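Local structure of electron transfer flavoprotein, alpha subunit (Thermotoga maritima, 7KOE) at residues 26-31 and 166-171; 57-62 and 173-178. The protein binds flavin-adenine dinucleotide and, as the alpha subunit of an electron transfer flavoprotein, probably passes electrons between redox partners. All blocks are in the same frame, centred on the assembly; numbering follows the deposited sequence.

Overall arrangement
Both interactions pin the same linker, the irregular chain between strands 160-163 and 181-185, to helices of the N-terminal domain with its seven-stranded parallel sheet. Along the chain the segments alternate: 26-31 on helix 21-33, 57-62 at the end of helix 51-60, then 166-171 and 173-178, so the linker meets the two helices in chain order. The centres of the contacts lie about 13 Å apart. They join where Arg60 reaches Leu171, where Ile26 packs on Ala62, and at Asp63, the salt-bridge partner shared by Arg30 and Arg177, which would probably offset their like charges. The linker is thus held on both helices before strand 181-185, at one edge of the sheet within this chain.

Interaction 1 of 2, residues 26-31 and 166-171; sequences IGKARD and GVMKEL
Gly27 lets the loop 166-171 come close to helix 21-33. Its CA lies 3.8 Å from Leu171 CD1, and a side chain here would point at the loop, toward Lys169 O and Leu171 N. At the next position Lys28 carries most of the remaining contact: its CG is anti to the backbone N (chi1 177°), and a bend at chi2 lays the aliphatic chain obliquely across Met168. Lys28 CB sits 3.7 Å from Met168 CG, and Lys28 CD is 3.7 Å from Met168 SD, while the ammonium group runs on to the carbonyl of Leu127. Met168 also touches Glu24, Leu25 and Leu127; an alanine here removes the thioether that lies against the Lys28 methylenes and would probably loosen the loop on the helix. Arg30 closes the contact, its CG 3.8 Å from Leu171 CD1, the side chains crossing at about a right angle; its guanidinium turns to a salt bridge with Asp63. The contact is therefore apolar, made by the alpha carbon of Gly27, methylenes, a thioether and the methyl groups of Met168 and Leu171. This is a connecting loop packed on a helix flanking the parallel sheet of the alpha/beta N-terminal domain of the electron transfer flavoprotein family.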
ATOM      1  N   ILE B  26     -27.883  16.947 -41.363  1.00 56.09           N
ATOM      2  CA  ILE B  26     -27.650  18.251 -41.971  1.00 56.09           C
ATOM      3  C   ILE B  26     -27.553  19.319 -40.888  1.00 56.09           C
ATOM      4  O   ILE B  26     -26.668  20.183 -40.922  1.00 56.09           O
ATOM      5  CB  ILE B  26     -28.758  18.543 -43.002  1.00 56.09           C
ATOM      6  CG1 ILE B  26     -28.385  17.943 -44.357  1.00 56.09           C
ATOM      7  CG2 ILE B  26     -29.045  20.021 -43.139  1.00 56.09           C
ATOM      8  CD1 ILE B  26     -29.538  17.859 -45.315  1.00 56.09           C
ATOM      9  N   GLY B  27     -28.422  19.238 -39.879  1.00 58.14           N
ATOM     10  CA  GLY B  27     -28.343  20.163 -38.764  1.00 58.14           C
ATOM     11  C   GLY B  27     -27.161  19.910 -37.852  1.00 58.14           C
ATOM     12  O   GLY B  27     -26.645  20.843 -37.230  1.00 58.14           O
ATOM     13  N   LYS B  28     -26.718  18.657 -37.751  1.00 57.23           N
ATOM     14  CA  LYS B  28     -25.552  18.354 -36.930  1.00 57.23           C
ATOM     15  C   LYS B  28     -24.270  18.802 -37.617  1.00 57.23           C
ATOM     16  O   LYS B  28     -23.344  19.293 -36.960  1.00 57.23           O
ATOM     17  CB  LYS B  28     -25.504  16.859 -36.614  1.00 57.23           C
ATOM     18  CG  LYS B  28     -24.291  16.407 -35.816  1.00 57.23           C
ATOM     19  CD  LYS B  28     -24.179  17.147 -34.497  1.00 57.23           C
ATOM     20  CE  LYS B  28     -22.768  17.062 -33.950  1.00 57.23           C
ATOM     21  NZ  LYS B  28     -22.604  17.856 -32.704  1.00 57.23           N
ATOM     22  N   ALA B  29     -24.206  18.659 -38.942  1.00 55.29           N
ATOM     23  CA  ALA B  29     -23.031  19.093 -39.686  1.00 55.29           C
ATOM     24  C   ALA B  29     -22.888  20.609 -39.708  1.00 55.29           C
ATOM     25  O   ALA B  29     -21.778  21.106 -39.922  1.00 55.29           O
ATOM     26  CB  ALA B  29     -23.084  18.545 -41.109  1.00 55.29           C
ATOM     27  N   ARG B  30     -23.982  21.350 -39.500  1.00 60.20           N
ATOM     28  CA  ARG B  30     -23.881  22.790 -39.289  1.00 60.20           C
ATOM     29  C   ARG B  30     -23.113  23.104 -38.015  1.00 60.20           C
ATOM     30  O   ARG B  30     -22.276  24.012 -37.995  1.00 60.20           O
ATOM     31  CB  ARG B  30     -25.274  23.414 -39.231  1.00 60.20           C
ATOM     32  CG  ARG B  30     -25.965  23.507 -40.571  1.00 60.20           C
ATOM     33  CD  ARG B  30     -25.092  24.219 -41.580  1.00 60.20           C
ATOM     34  NE  ARG B  30     -25.101  25.665 -41.415  1.00 60.20           N
ATOM     35  CZ  ARG B  30     -24.240  26.481 -42.012  1.00 60.20           C
ATOM     36  NH1 ARG B  30     -23.305  25.986 -42.812  1.00 60.20           N
ATOM     37  NH2 ARG B  30     -24.315  27.789 -41.814  1.00 60.20           N
ATOM     38  N   ASP B  31     -23.380  22.357 -36.942  1.00 58.33           N
ATOM     39  CA  ASP B  31     -22.593  22.494 -35.726  1.00 58.33           C
ATOM     40  C   ASP B  31     -21.187  21.937 -35.893  1.00 58.33           C
ATOM     41  O   ASP B  31     -20.290  22.312 -35.130  1.00 58.33           O
ATOM     42  CB  ASP B  31     -23.297  21.797 -34.565  1.00 58.33           C
ATOM     43  CG  ASP B  31     -24.575  22.500 -34.156  1.00 58.33           C
ATOM     44  OD1 ASP B  31     -24.658  23.734 -34.330  1.00 58.33           O
ATOM     45  OD2 ASP B  31     -25.496  21.820 -33.659  1.00 58.33           O
ATOM     46  N   GLY B 166     -31.669   9.859 -34.362  1.00 53.51           N
ATOM     47  CA  GLY B 166     -32.363  10.385 -33.203  1.00 53.51           C
ATOM     48  C   GLY B 166     -31.477  11.066 -32.185  1.00 53.51           C
ATOM     49  O   GLY B 166     -31.989  11.799 -31.329  1.00 53.51           O
ATOM     50  N   VAL B 167     -30.161  10.852 -32.237  1.00 54.53           N
ATOM     51  CA  VAL B 167     -29.286  11.455 -31.239  1.00 54.53           C
ATOM     52  C   VAL B 167     -28.968  12.909 -31.579  1.00 54.53           C
ATOM     53  O   VAL B 167     -28.670  13.703 -30.676  1.00 54.53           O
ATOM     54  CB  VAL B 167     -28.027  10.581 -31.076  1.00 54.53           C
ATOM     55  CG1 VAL B 167     -27.111  10.673 -32.294  1.00 54.53           C
ATOM     56  CG2 VAL B 167     -27.289  10.911 -29.783  1.00 54.53           C
ATOM     57  N   MET B 168     -29.077  13.300 -32.843  1.00 59.89           N
ATOM     58  CA  MET B 168     -28.885  14.685 -33.233  1.00 59.89           C
ATOM     59  C   MET B 168     -30.226  15.413 -33.227  1.00 59.89           C
ATOM     60  O   MET B 168     -31.283  14.812 -33.041  1.00 59.89           O
ATOM     61  CB  MET B 168     -28.214  14.759 -34.601  1.00 59.89           C
ATOM     62  CG  MET B 168     -26.912  13.988 -34.661  1.00 59.89           C
ATOM     63  SD  MET B 168     -25.949  14.198 -33.151  1.00 59.89           S
ATOM     64  CE  MET B 168     -24.457  13.304 -33.564  1.00 59.89           C
ATOM     65  N   LYS B 169     -30.173  16.731 -33.395  1.00 62.70           N
ATOM     66  CA  LYS B 169     -31.367  17.560 -33.328  1.00 62.70           C
ATOM     67  C   LYS B 169     -31.559  18.304 -34.642  1.00 62.70           C
ATOM     68  O   LYS B 169     -30.595  18.727 -35.285  1.00 62.70           O
ATOM     69  CB  LYS B 169     -31.313  18.555 -32.151  1.00 62.70           C
ATOM     70  CG  LYS B 169     -31.835  17.996 -30.820  1.00 62.70           C
ATOM     71  CD  LYS B 169     -30.867  17.021 -30.161  1.00 62.70           C
ATOM     72  CE  LYS B 169     -31.408  16.494 -28.845  1.00 62.70           C
ATOM     73  NZ  LYS B 169     -30.546  15.413 -28.293  1.00 62.70           N
ATOM     74  N   GLU B 170     -32.821  18.450 -35.031  1.00 70.14           N
ATOM     75  CA  GLU B 170     -33.174  19.057 -36.305  1.00 70.14           C
ATOM     76  C   GLU B 170     -33.060  20.576 -36.254  1.00 70.14           C
ATOM     77  O   GLU B 170     -33.258  21.206 -35.211  1.00 70.14           O
ATOM     78  CB  GLU B 170     -34.603  18.684 -36.700  1.00 70.14           C
ATOM     79  CG  GLU B 170     -34.723  17.518 -37.653  1.00 70.14           C
ATOM     80  CD  GLU B 170     -36.164  17.089 -37.845  1.00 70.14           C
ATOM     81  OE1 GLU B 170     -37.036  17.623 -37.131  1.00 70.14           O
ATOM     82  OE2 GLU B 170     -36.425  16.223 -38.706  1.00 70.14           O
ATOM     83  N   LEU B 171     -32.739  21.158 -37.400  1.00 69.41           N
ATOM     84  CA  LEU B 171     -32.935  22.579 -37.628  1.00 69.41           C
ATOM     85  C   LEU B 171     -34.295  22.810 -38.277  1.00 69.41           C
ATOM     86  O   LEU B 171     -34.760  21.977 -39.061  1.00 69.41           O
ATOM     87  CB  LEU B 171     -31.837  23.135 -38.528  1.00 69.41           C
ATOM     88  CG  LEU B 171     -30.459  23.334 -37.903  1.00 69.41           C
ATOM     89  CD1 LEU B 171     -29.449  23.743 -38.961  1.00 69.41           C
ATOM     90  CD2 LEU B 171     -30.527  24.370 -36.796  1.00 69.41           C
TER

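Interaction 2 of 2, residues 57-62 and 173-178; sequences AIQRGA and PDPERT
The end of helix 51-60 meets the linker 173-178 most closely through backbone atoms. Asp174 N donates to Gln59 O over 2.8 Å in a nearly straight bond (170° at the hydrogen), although it approaches from above the carbonyl plane instead of along a lone pair. The same carbonyl receives a CA-H...O contact from Pro173 CA at 3.4 Å, and Gln59 CA makes a matching contact to Asp174 O, so the two backbones grip each other in both directions. Gln59 CB and CG lie against Asp174 O as well. Beside them Ile58 turns its CG2 branch onto the main chain of Thr178, 3.6 Å from Thr178 C.

Two arginines border this core. Arg60 and Pro173 lie side by side and point the same way, with Pro173 CD 3.5 Å above the guanidinium plane and displaced toward its rim; the polar partner of Arg60 is Leu171. Arg177 has CG in the crowded position between backbone N and carbonyl carbon (chi1 49°), which sends the chain past the helix end. Its CD rests 3.3 Å from Ile58 O, and Gly61 O stands over one guanidinium face, while Arg177 NH2 forms a salt bridge with Asp63. Gly61, the first residue past the helix, has positive phi (133°), a backbone conformation that calls for glycine.

The outer side is looser. Gln59 OE1 comes no nearer than 4.0 Å to Pro173 CB, and Pro175 meets Gln59 distantly. Asp174 and Pro175 are exposed, and the carboxylate of Asp174 leads away from the helix.

Inward, Ile58 and Ala57 pack on Val65 of strand 65-69, while Ala57 and Arg60 also touch Ile26 of helix 21-33. The linker thus crosses the end of helix 51-60 before entering strand 181-185, which neighbours strand 65-69 in the sheet.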
ATOM      1  N   ALA B  57     -33.672  20.103 -48.259  1.00 60.79           N
ATOM      2  CA  ALA B  57     -32.404  19.971 -47.550  1.00 60.79           C
ATOM      3  C   ALA B  57     -31.755  21.328 -47.313  1.00 60.79           C
ATOM      4  O   ALA B  57     -31.162  21.561 -46.253  1.00 60.79           O
ATOM      5  CB  ALA B  57     -31.462  19.060 -48.331  1.00 60.79           C
ATOM      6  N   ILE B  58     -31.877  22.240 -48.280  1.00 64.08           N
ATOM      7  CA  ILE B  58     -31.287  23.565 -48.145  1.00 64.08           C
ATOM      8  C   ILE B  58     -32.044  24.390 -47.114  1.00 64.08           C
ATOM      9  O   ILE B  58     -31.453  25.223 -46.418  1.00 64.08           O
ATOM     10  CB  ILE B  58     -31.245  24.259 -49.517  1.00 64.08           C
ATOM     11  CG1 ILE B  58     -30.765  23.271 -50.576  1.00 64.08           C
ATOM     12  CG2 ILE B  58     -30.318  25.456 -49.485  1.00 64.08           C
ATOM     13  CD1 ILE B  58     -30.642  23.859 -51.955  1.00 64.08           C
ATOM     14  N   GLN B  59     -33.352  24.168 -46.981  1.00 69.25           N
ATOM     15  CA  GLN B  59     -34.100  24.808 -45.908  1.00 69.25           C
ATOM     16  C   GLN B  59     -33.744  24.241 -44.542  1.00 69.25           C
ATOM     17  O   GLN B  59     -33.886  24.946 -43.538  1.00 69.25           O
ATOM     18  CB  GLN B  59     -35.600  24.668 -46.154  1.00 69.25           C
ATOM     19  CG  GLN B  59     -36.071  25.315 -47.438  1.00 69.25           C
ATOM     20  CD  GLN B  59     -37.541  25.083 -47.694  1.00 69.25           C
ATOM     21  OE1 GLN B  59     -38.331  24.945 -46.760  1.00 69.25           O
ATOM     22  NE2 GLN B  59     -37.920  25.032 -48.966  1.00 69.25           N
ATOM     23  N   ARG B  60     -33.279  22.992 -44.480  1.00 64.58           N
ATOM     24  CA  ARG B  60     -32.869  22.406 -43.211  1.00 64.58           C
ATOM     25  C   ARG B  60     -31.436  22.757 -42.839  1.00 64.58           C
ATOM     26  O   ARG B  60     -31.045  22.558 -41.686  1.00 64.58           O
ATOM     27  CB  ARG B  60     -33.032  20.887 -43.247  1.00 64.58           C
ATOM     28  CG  ARG B  60     -34.468  20.422 -43.353  1.00 64.58           C
ATOM     29  CD  ARG B  60     -35.211  20.609 -42.053  1.00 64.58           C
ATOM     30  NE  ARG B  60     -36.552  20.039 -42.116  1.00 64.58           N
ATOM     31  CZ  ARG B  60     -37.348  19.889 -41.064  1.00 64.58           C
ATOM     32  NH1 ARG B  60     -36.941  20.270 -39.863  1.00 64.58           N
ATOM     33  NH2 ARG B  60     -38.553  19.359 -41.214  1.00 64.58           N
ATOM     34  N   GLY B  61     -30.645  23.264 -43.778  1.00 59.88           N
ATOM     35  CA  GLY B  61     -29.322  23.735 -43.430  1.00 59.88           C
ATOM     36  C   GLY B  61     -28.212  23.264 -44.345  1.00 59.88           C
ATOM     37  O   GLY B  61     -27.040  23.529 -44.073  1.00 59.88           O
ATOM     38  N   ALA B  62     -28.552  22.563 -45.421  1.00 58.36           N
ATOM     39  CA  ALA B  62     -27.540  22.153 -46.384  1.00 58.36           C
ATOM     40  C   ALA B  62     -27.045  23.374 -47.143  1.00 58.36           C
ATOM     41  O   ALA B  62     -27.850  24.141 -47.684  1.00 58.36           O
ATOM     42  CB  ALA B  62     -28.103  21.114 -47.347  1.00 58.36           C
ATOM     43  N   PRO B 173     -37.092  24.215 -40.881  1.00 71.11           N
ATOM     44  CA  PRO B 173     -36.980  24.556 -42.308  1.00 71.11           C
ATOM     45  C   PRO B 173     -37.131  26.047 -42.570  1.00 71.11           C
ATOM     46  O   PRO B 173     -38.208  26.621 -42.388  1.00 71.11           O
ATOM     47  CB  PRO B 173     -38.114  23.751 -42.955  1.00 71.11           C
ATOM     48  CG  PRO B 173     -39.081  23.490 -41.858  1.00 71.11           C
ATOM     49  CD  PRO B 173     -38.283  23.397 -40.595  1.00 71.11           C
ATOM     50  N   ASP B 174     -36.043  26.680 -43.002  1.00 74.30           N
ATOM     51  CA  ASP B 174     -36.022  28.116 -43.246  1.00 74.30           C
ATOM     52  C   ASP B 174     -35.941  28.383 -44.742  1.00 74.30           C
ATOM     53  O   ASP B 174     -34.924  28.046 -45.368  1.00 74.30           O
ATOM     54  CB  ASP B 174     -34.838  28.761 -42.525  1.00 74.30           C
ATOM     55  CG  ASP B 174     -35.044  30.240 -42.269  1.00 74.30           C
ATOM     56  OD1 ASP B 174     -36.093  30.779 -42.682  1.00 74.30           O
ATOM     57  OD2 ASP B 174     -34.158  30.863 -41.649  1.00 74.30           O
ATOM     58  N   PRO B 175     -36.958  28.987 -45.358  1.00 75.51           N
ATOM     59  CA  PRO B 175     -36.903  29.286 -46.795  1.00 75.51           C
ATOM     60  C   PRO B 175     -36.053  30.492 -47.162  1.00 75.51           C
ATOM     61  O   PRO B 175     -36.025  30.866 -48.338  1.00 75.51           O
ATOM     62  CB  PRO B 175     -38.380  29.546 -47.148  1.00 75.51           C
ATOM     63  CG  PRO B 175     -39.175  29.102 -45.952  1.00 75.51           C
ATOM     64  CD  PRO B 175     -38.276  29.303 -44.789  1.00 75.51           C
ATOM     65  N   GLU B 176     -35.375  31.112 -46.193  1.00 77.04           N
ATOM     66  CA  GLU B 176     -34.545  32.276 -46.480  1.00 77.04           C
ATOM     67  C   GLU B 176     -33.282  31.885 -47.238  1.00 77.04           C
ATOM     68  O   GLU B 176     -32.909  32.545 -48.215  1.00 77.04           O
ATOM     69  CB  GLU B 176     -34.194  32.990 -45.173  1.00 77.04           C
ATOM     70  CG  GLU B 176     -33.149  34.087 -45.299  1.00 77.04           C
ATOM     71  CD  GLU B 176     -32.386  34.308 -44.007  1.00 77.04           C
ATOM     72  OE1 GLU B 176     -31.606  33.414 -43.617  1.00 77.04           O
ATOM     73  OE2 GLU B 176     -32.565  35.373 -43.380  1.00 77.04           O
ATOM     74  N   ARG B 177     -32.623  30.813 -46.818  1.00 69.88           N
ATOM     75  CA  ARG B 177     -31.346  30.434 -47.398  1.00 69.88           C
ATOM     76  C   ARG B 177     -31.544  29.617 -48.666  1.00 69.88           C
ATOM     77  O   ARG B 177     -32.503  28.854 -48.796  1.00 69.88           O
ATOM     78  CB  ARG B 177     -30.514  29.641 -46.392  1.00 69.88           C
ATOM     79  CG  ARG B 177     -31.251  28.493 -45.721  1.00 69.88           C
ATOM     80  CD  ARG B 177     -30.351  27.819 -44.702  1.00 69.88           C
ATOM     81  NE  ARG B 177     -29.067  27.454 -45.290  1.00 69.88           N
ATOM     82  CZ  ARG B 177     -27.912  27.487 -44.636  1.00 69.88           C
ATOM     83  NH1 ARG B 177     -27.877  27.870 -43.368  1.00 69.88           N
ATOM     84  NH2 ARG B 177     -26.790  27.137 -45.251  1.00 69.88           N
ATOM     85  N   THR B 178     -30.630  29.809 -49.615  1.00 67.45           N
ATOM     86  CA  THR B 178     -30.570  29.033 -50.843  1.00 67.45           C
ATOM     87  C   THR B 178     -29.157  28.498 -51.016  1.00 67.45           C
ATOM     88  O   THR B 178     -28.224  28.896 -50.315  1.00 67.45           O
ATOM     89  CB  THR B 178     -30.966  29.858 -52.077  1.00 67.45           C
ATOM     90  OG1 THR B 178     -30.100  30.994 -52.189  1.00 67.45           O
ATOM     91  CG2 THR B 178     -32.418  30.318 -51.992  1.00 67.45           C
TER